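Long-range contacts in glutathione S-transferase (Ceriporiopsis subvermispora, PDB 6J3E), which binds glutathione and, as a glutathione S-transferase, probably conjugates it through its sulfur to electrophilic substrates: residues N32-P37 and P98-V103; P72-P77 and R91-T96. All coordinates share one frame; numbering follows the deposited sequence.

Contact 1: N32-P37 and P98-V103; sequences NFKGIP and PDTPVV
A mixed polar and apolar contact closes the end of helix 22-34, in the thioredoxin-like domain of the glutathione S-transferase fold, against the linker that leaves helix 86-96 for the all-helical domain. K34, at the end of helix 22-34, holds this irregular linker. Its chain runs extended and then bends at the last torsion (chi4 -69°), crossing T100 at about a right angle. K34 NZ donates to P101 O at 3.0 Å, approaching from above the carbonyl plane, 47° out of it. A second, weak bond runs 3.4 Å from K34 NZ to T100 OG1, which is also hydrogen-bonded to Y97 O, while the charge itself is met by a salt bridge to D94. An alanine here would remove all three polar links of the ammonium group and would probably leave the linker less firmly held. Beside this polar group, F33 carries the apolar half. With CG anti to the backbone N (chi1 170°), its ring reaches the linker obliquely: F33 CE2 lies 3.3 Å from P101 CB, and F33 CD2 3.9 Å from V103 CG1. Y250 meets the same ring edge-to-face, so the phenyl ring touches both the linker and the C-terminal part of the chain. The helix ends in a Schellman motif with G35, at positive phi, as its C' residue: I36 N bonds back to L31 O, and G35 N more weakly to N32 O. Just before that turn the packing is tight, with the methyl CG2 of T100 only 3.1 Å from K34 O.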
loop_
_atom_site.group_PDB
_atom_site.type_symbol
_atom_site.label_atom_id
_atom_site.label_comp_id
_atom_site.label_asym_id
_atom_site.label_seq_id
_atom_site.Cartn_x
_atom_site.Cartn_y
_atom_site.Cartn_z
ATOM N N ASN A 32 13.505 16.296 -14.082
ATOM C CA ASN A 32 14.097 17.518 -13.534
ATOM C C ASN A 32 15.049 17.206 -12.381
ATOM O O ASN A 32 16.132 17.792 -12.286
ATOM C CB ASN A 32 12.993 18.478 -13.078
ATOM C CG ASN A 32 12.207 19.076 -14.245
ATOM O OD1 ASN A 32 12.556 18.877 -15.416
ATOM N ND2 ASN A 32 11.156 19.827 -13.931
ATOM N N PHE A 33 14.667 16.286 -11.494
ATOM C CA PHE A 33 15.503 15.977 -10.339
ATOM C C PHE A 33 16.724 15.168 -10.736
ATOM O O PHE A 33 17.798 15.329 -10.145
ATOM C CB PHE A 33 14.690 15.223 -9.290
ATOM C CG PHE A 33 15.517 14.652 -8.165
ATOM C CD1 PHE A 33 15.859 15.437 -7.067
ATOM C CD2 PHE A 33 15.937 13.333 -8.203
ATOM C CE1 PHE A 33 16.608 14.920 -6.025
ATOM C CE2 PHE A 33 16.688 12.804 -7.180
ATOM C CZ PHE A 33 17.025 13.601 -6.078
ATOM N N LYS A 34 16.577 14.268 -11.711
ATOM C CA LYS A 34 17.741 13.541 -12.210
ATOM C C LYS A 34 18.631 14.416 -13.080
ATOM O O LYS A 34 19.812 14.091 -13.258
ATOM C CB LYS A 34 17.313 12.303 -12.998
ATOM C CG LYS A 34 16.923 11.119 -12.127
ATOM C CD LYS A 34 16.569 9.923 -12.993
ATOM C CE LYS A 34 16.486 8.653 -12.160
ATOM N NZ LYS A 34 17.825 8.211 -11.642
ATOM N N GLY A 35 18.096 15.513 -13.606
ATOM C CA GLY A 35 18.877 16.427 -14.404
ATOM C C GLY A 35 19.055 16.017 -15.844
ATOM O O GLY A 35 20.022 16.453 -16.477
ATOM N N ILE A 36 18.155 15.199 -16.389
ATOM C CA ILE A 36 18.259 14.710 -17.764
ATOM C C ILE A 36 17.553 15.689 -18.696
ATOM O O ILE A 36 16.410 16.091 -18.434
ATOM C CB ILE A 36 17.686 13.289 -17.893
ATOM C CG1 ILE A 36 18.327 12.380 -16.841
ATOM C CG2 ILE A 36 17.942 12.731 -19.286
ATOM C CD1 ILE A 36 17.700 11.010 -16.725
ATOM N N PRO A 37 18.201 16.127 -19.771
ATOM C CA PRO A 37 17.528 17.015 -20.722
ATOM C C PRO A 37 16.477 16.259 -21.501
ATOM O O PRO A 37 16.638 15.076 -21.821
ATOM C CB PRO A 37 18.660 17.470 -21.644
ATOM C CG PRO A 37 19.630 16.337 -21.591
ATOM C CD PRO A 37 19.589 15.843 -20.171
ATOM N N PRO A 98 22.946 5.869 -14.632
ATOM C CA PRO A 98 23.252 5.516 -13.236
ATOM C C PRO A 98 24.020 6.576 -12.494
ATOM O O PRO A 98 24.062 6.528 -11.258
ATOM C CB PRO A 98 24.087 4.239 -13.381
ATOM C CG PRO A 98 24.776 4.430 -14.693
ATOM C CD PRO A 98 23.742 5.080 -15.585
ATOM N N ASP A 99 24.629 7.531 -13.192
ATOM C CA ASP A 99 25.369 8.593 -12.527
ATOM C C ASP A 99 24.486 9.765 -12.107
ATOM O O ASP A 99 25.010 10.750 -11.569
ATOM C CB ASP A 99 26.511 9.088 -13.428
ATOM C CG ASP A 99 27.593 8.027 -13.639
ATOM O OD1 ASP A 99 27.922 7.296 -12.686
ATOM O OD2 ASP A 99 28.111 7.924 -14.770
ATOM N N THR A 100 23.153 9.683 -12.330
ATOM C CA THR A 100 22.209 10.675 -11.826
ATOM C C THR A 100 21.648 10.231 -10.479
ATOM O O THR A 100 21.742 9.050 -10.117
ATOM C CB THR A 100 21.061 10.883 -12.823
ATOM O OG1 THR A 100 20.478 9.619 -13.173
ATOM C CG2 THR A 100 21.541 11.596 -14.069
ATOM N N PRO A 101 21.049 11.146 -9.711
ATOM C CA PRO A 101 20.503 10.759 -8.392
ATOM C C PRO A 101 19.475 9.640 -8.509
ATOM O O PRO A 101 18.478 9.764 -9.219
ATOM C CB PRO A 101 19.868 12.059 -7.879
ATOM C CG PRO A 101 20.562 13.152 -8.618
ATOM C CD PRO A 101 20.887 12.589 -9.972
ATOM N N VAL A 102 19.733 8.535 -7.805
ATOM C CA VAL A 102 18.829 7.388 -7.806
ATOM C C VAL A 102 17.514 7.749 -7.129
ATOM O O VAL A 102 17.501 8.403 -6.074
ATOM C CB VAL A 102 19.501 6.199 -7.103
ATOM C CG1 VAL A 102 18.491 5.104 -6.819
ATOM C CG2 VAL A 102 20.648 5.661 -7.952
ATOM N N VAL A 103 16.391 7.332 -7.728
ATOM C CA VAL A 103 15.090 7.541 -7.103
ATOM C C VAL A 103 14.455 6.254 -6.586
ATOM O O VAL A 103 13.600 6.329 -5.693
ATOM C CB VAL A 103 14.105 8.285 -8.030
ATOM C CG1 VAL A 103 14.649 9.658 -8.401
ATOM C CG2 VAL A 103 13.756 7.466 -9.251
#

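Contact 2: P72-P77 and R91-T96; sequences PVIHDP and RYLDKT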
loop_
_atom_site.group_PDB
_atom_site.type_symbol
_atom_site.label_atom_id
_atom_site.label_comp_id
_atom_site.label_asym_id
_atom_site.label_seq_id
_atom_site.Cartn_x
_atom_site.Cartn_y
_atom_site.Cartn_z
ATOM N N PRO A 72 2.324 9.578 -18.782
ATOM C CA PRO A 72 3.548 9.902 -19.528
ATOM C C PRO A 72 4.131 8.754 -20.349
ATOM O O PRO A 72 3.978 7.588 -19.983
ATOM C CB PRO A 72 4.526 10.287 -18.416
ATOM C CG PRO A 72 4.072 9.480 -17.242
ATOM C CD PRO A 72 2.577 9.515 -17.330
ATOM N N VAL A 73 4.796 9.098 -21.446
ATOM C CA VAL A 73 5.680 8.183 -22.157
ATOM C C VAL A 73 6.949 8.942 -22.519
ATOM O O VAL A 73 6.903 10.141 -22.811
ATOM C CB VAL A 73 4.999 7.604 -23.412
ATOM C CG1 VAL A 73 5.976 6.791 -24.219
ATOM C CG2 VAL A 73 3.830 6.730 -23.017
ATOM N N ILE A 74 8.088 8.265 -22.481
ATOM C CA ILE A 74 9.317 8.867 -22.985
ATOM C C ILE A 74 9.898 7.983 -24.080
ATOM O O ILE A 74 9.776 6.754 -24.042
ATOM C CB ILE A 74 10.377 9.116 -21.889
ATOM C CG1 ILE A 74 10.797 7.808 -21.218
ATOM C CG2 ILE A 74 9.880 10.147 -20.894
ATOM C CD1 ILE A 74 12.069 7.942 -20.412
ATOM N N HIS A 75 10.522 8.624 -25.074
ATOM C CA HIS A 75 11.365 7.935 -26.042
ATOM C C HIS A 75 12.779 8.480 -25.947
ATOM O O HIS A 75 12.992 9.698 -26.027
ATOM C CB HIS A 75 10.873 8.063 -27.483
ATOM C CG HIS A 75 11.831 7.472 -28.467
ATOM N ND1 HIS A 75 12.022 6.112 -28.582
ATOM C CD2 HIS A 75 12.702 8.050 -29.330
ATOM C CE1 HIS A 75 12.953 5.875 -29.490
ATOM N NE2 HIS A 75 13.376 7.034 -29.964
ATOM N N ASP A 76 13.735 7.567 -25.774
ATOM C CA ASP A 76 15.142 7.882 -25.552
ATOM C C ASP A 76 15.908 7.527 -26.813
ATOM O O ASP A 76 16.277 6.357 -27.004
ATOM C CB ASP A 76 15.687 7.107 -24.348
ATOM C CG ASP A 76 17.085 7.554 -23.948
ATOM O OD1 ASP A 76 17.585 8.526 -24.562
ATOM O OD2 ASP A 76 17.674 6.962 -23.010
ATOM N N PRO A 77 16.147 8.480 -27.718
ATOM C CA PRO A 77 16.865 8.140 -28.954
ATOM C C PRO A 77 18.269 7.622 -28.682
ATOM O O PRO A 77 18.774 6.786 -29.445
ATOM C CB PRO A 77 16.862 9.463 -29.733
ATOM C CG PRO A 77 16.756 10.509 -28.685
ATOM C CD PRO A 77 15.903 9.929 -27.601
ATOM N N ARG A 91 12.319 3.733 -13.118
ATOM C CA ARG A 91 13.285 2.641 -13.038
ATOM C C ARG A 91 14.204 2.651 -14.238
ATOM O O ARG A 91 15.412 2.424 -14.100
ATOM C CB ARG A 91 12.583 1.289 -12.930
ATOM C CG ARG A 91 11.765 1.150 -11.655
ATOM C CD ARG A 91 11.079 -0.196 -11.556
ATOM N NE ARG A 91 10.601 -0.455 -10.213
ATOM C CZ ARG A 91 9.483 0.043 -9.728
ATOM N NH1 ARG A 91 9.123 -0.263 -8.481
ATOM N NH2 ARG A 91 8.701 0.858 -10.470
ATOM N N TYR A 92 13.641 2.893 -15.426
ATOM C CA TYR A 92 14.470 2.983 -16.614
ATOM C C TYR A 92 15.485 4.103 -16.476
ATOM O O TYR A 92 16.656 3.936 -16.825
ATOM C CB TYR A 92 13.602 3.204 -17.841
ATOM C CG TYR A 92 14.424 3.611 -19.025
ATOM C CD1 TYR A 92 14.994 2.646 -19.858
ATOM C CD2 TYR A 92 14.653 4.961 -19.307
ATOM C CE1 TYR A 92 15.756 3.011 -20.945
ATOM C CE2 TYR A 92 15.418 5.337 -20.388
ATOM C CZ TYR A 92 15.963 4.355 -21.204
ATOM O OH TYR A 92 16.725 4.737 -22.269
ATOM N N LEU A 93 15.051 5.264 -15.995
ATOM C CA LEU A 93 15.988 6.369 -15.829
ATOM C C LEU A 93 17.084 6.033 -14.814
ATOM O O LEU A 93 18.254 6.388 -15.023
ATOM C CB LEU A 93 15.227 7.628 -15.425
ATOM C CG LEU A 93 14.264 8.088 -16.514
ATOM C CD1 LEU A 93 13.539 9.351 -16.091
ATOM C CD2 LEU A 93 15.026 8.274 -17.819
ATOM N N ASP A 94 16.726 5.356 -13.706
ATOM C CA ASP A 94 17.728 4.871 -12.750
ATOM C C ASP A 94 18.768 4.007 -13.454
ATOM O O ASP A 94 19.973 4.174 -13.260
ATOM C CB ASP A 94 17.071 4.041 -11.632
ATOM C CG ASP A 94 16.659 4.861 -10.405
ATOM O OD1 ASP A 94 16.799 6.106 -10.406
ATOM O OD2 ASP A 94 16.160 4.232 -9.428
ATOM N N LYS A 95 18.301 3.070 -14.276
ATOM C CA LYS A 95 19.152 2.015 -14.803
ATOM C C LYS A 95 19.930 2.470 -16.033
ATOM O O LYS A 95 21.021 1.960 -16.302
ATOM C CB LYS A 95 18.293 0.780 -15.104
ATOM C CG LYS A 95 18.732 -0.041 -16.297
ATOM C CD LYS A 95 17.542 -0.681 -16.991
ATOM C CE LYS A 95 17.918 -1.189 -18.386
ATOM N NZ LYS A 95 16.706 -1.495 -19.206
ATOM N N THR A 96 19.421 3.446 -16.763
ATOM C CA THR A 96 20.116 3.877 -17.965
ATOM C C THR A 96 21.075 5.033 -17.696
ATOM O O THR A 96 22.083 5.163 -18.399
ATOM C CB THR A 96 19.075 4.231 -19.040
ATOM O OG1 THR A 96 18.285 3.068 -19.312
ATOM C CG2 THR A 96 19.718 4.703 -20.341
#
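The contact centres on a tyrosine hydroxyl: Y92 OH donates to D76 OD2 at 2.5 Å and so joins strand 73-76 to helix 86-96 in the C-terminal beta-beta-alpha half of the thioredoxin fold. The position of Y92 OH is somewhat uncertain, because it lies too close to another atom of the model, and the short distance is to be read with that caution. OD2 lies at the edge of the tyrosine ring, in its plane, whereas the carboxylate is turned 88° to the ring. Alongside, I74 CD1 meets L93 CD2 tip to tip at 3.9 Å, and the same I74 CD1 comes obliquely to Y92 CD2 at 4.1 Å. These side chains bridge strand and helix axes that are 11.6 Å apart and run nearly parallel, at 24°.

A second shell surrounds these side chains. D76 OD2 is also hydrogen-bonded to Y97 OH, so two phenols grip one carboxylate oxygen of a buried aspartate, an arrangement that would be expected to favour its charged form. F7 and I83, on the neighbouring strands, pack on I74, and I83 also touches Y92. Within the helix, T96 closes over one face of the Y92 ring, its OG1 offset toward the rim and donating to Y92 O at 3.1 Å.

How the contacts relate
From the N terminus, the chain passes through helix 22-34 and enters contact 1 with residues 32-37, then passes strand 38-42, helix 48-55 and the small two-stranded sheet 61-63/66-68 before reaching 72-77. Contact 2 closes first, as a short loop: the chain turns through strand 81-84 and comes back along helix 86-96. Contact 1 closes later, at the linker 98-103, and its longer loop encloses that of contact 2. Helix 86-96 serves both, meeting the sheet through Y92 and L93 and helix 22-34 through D94 and L93. The joint is D94 OD1, which probably accepts a hydrogen bond from V103 N besides its salt bridge to K34. Sheet, two helices and interdomain linker are thereby tied together.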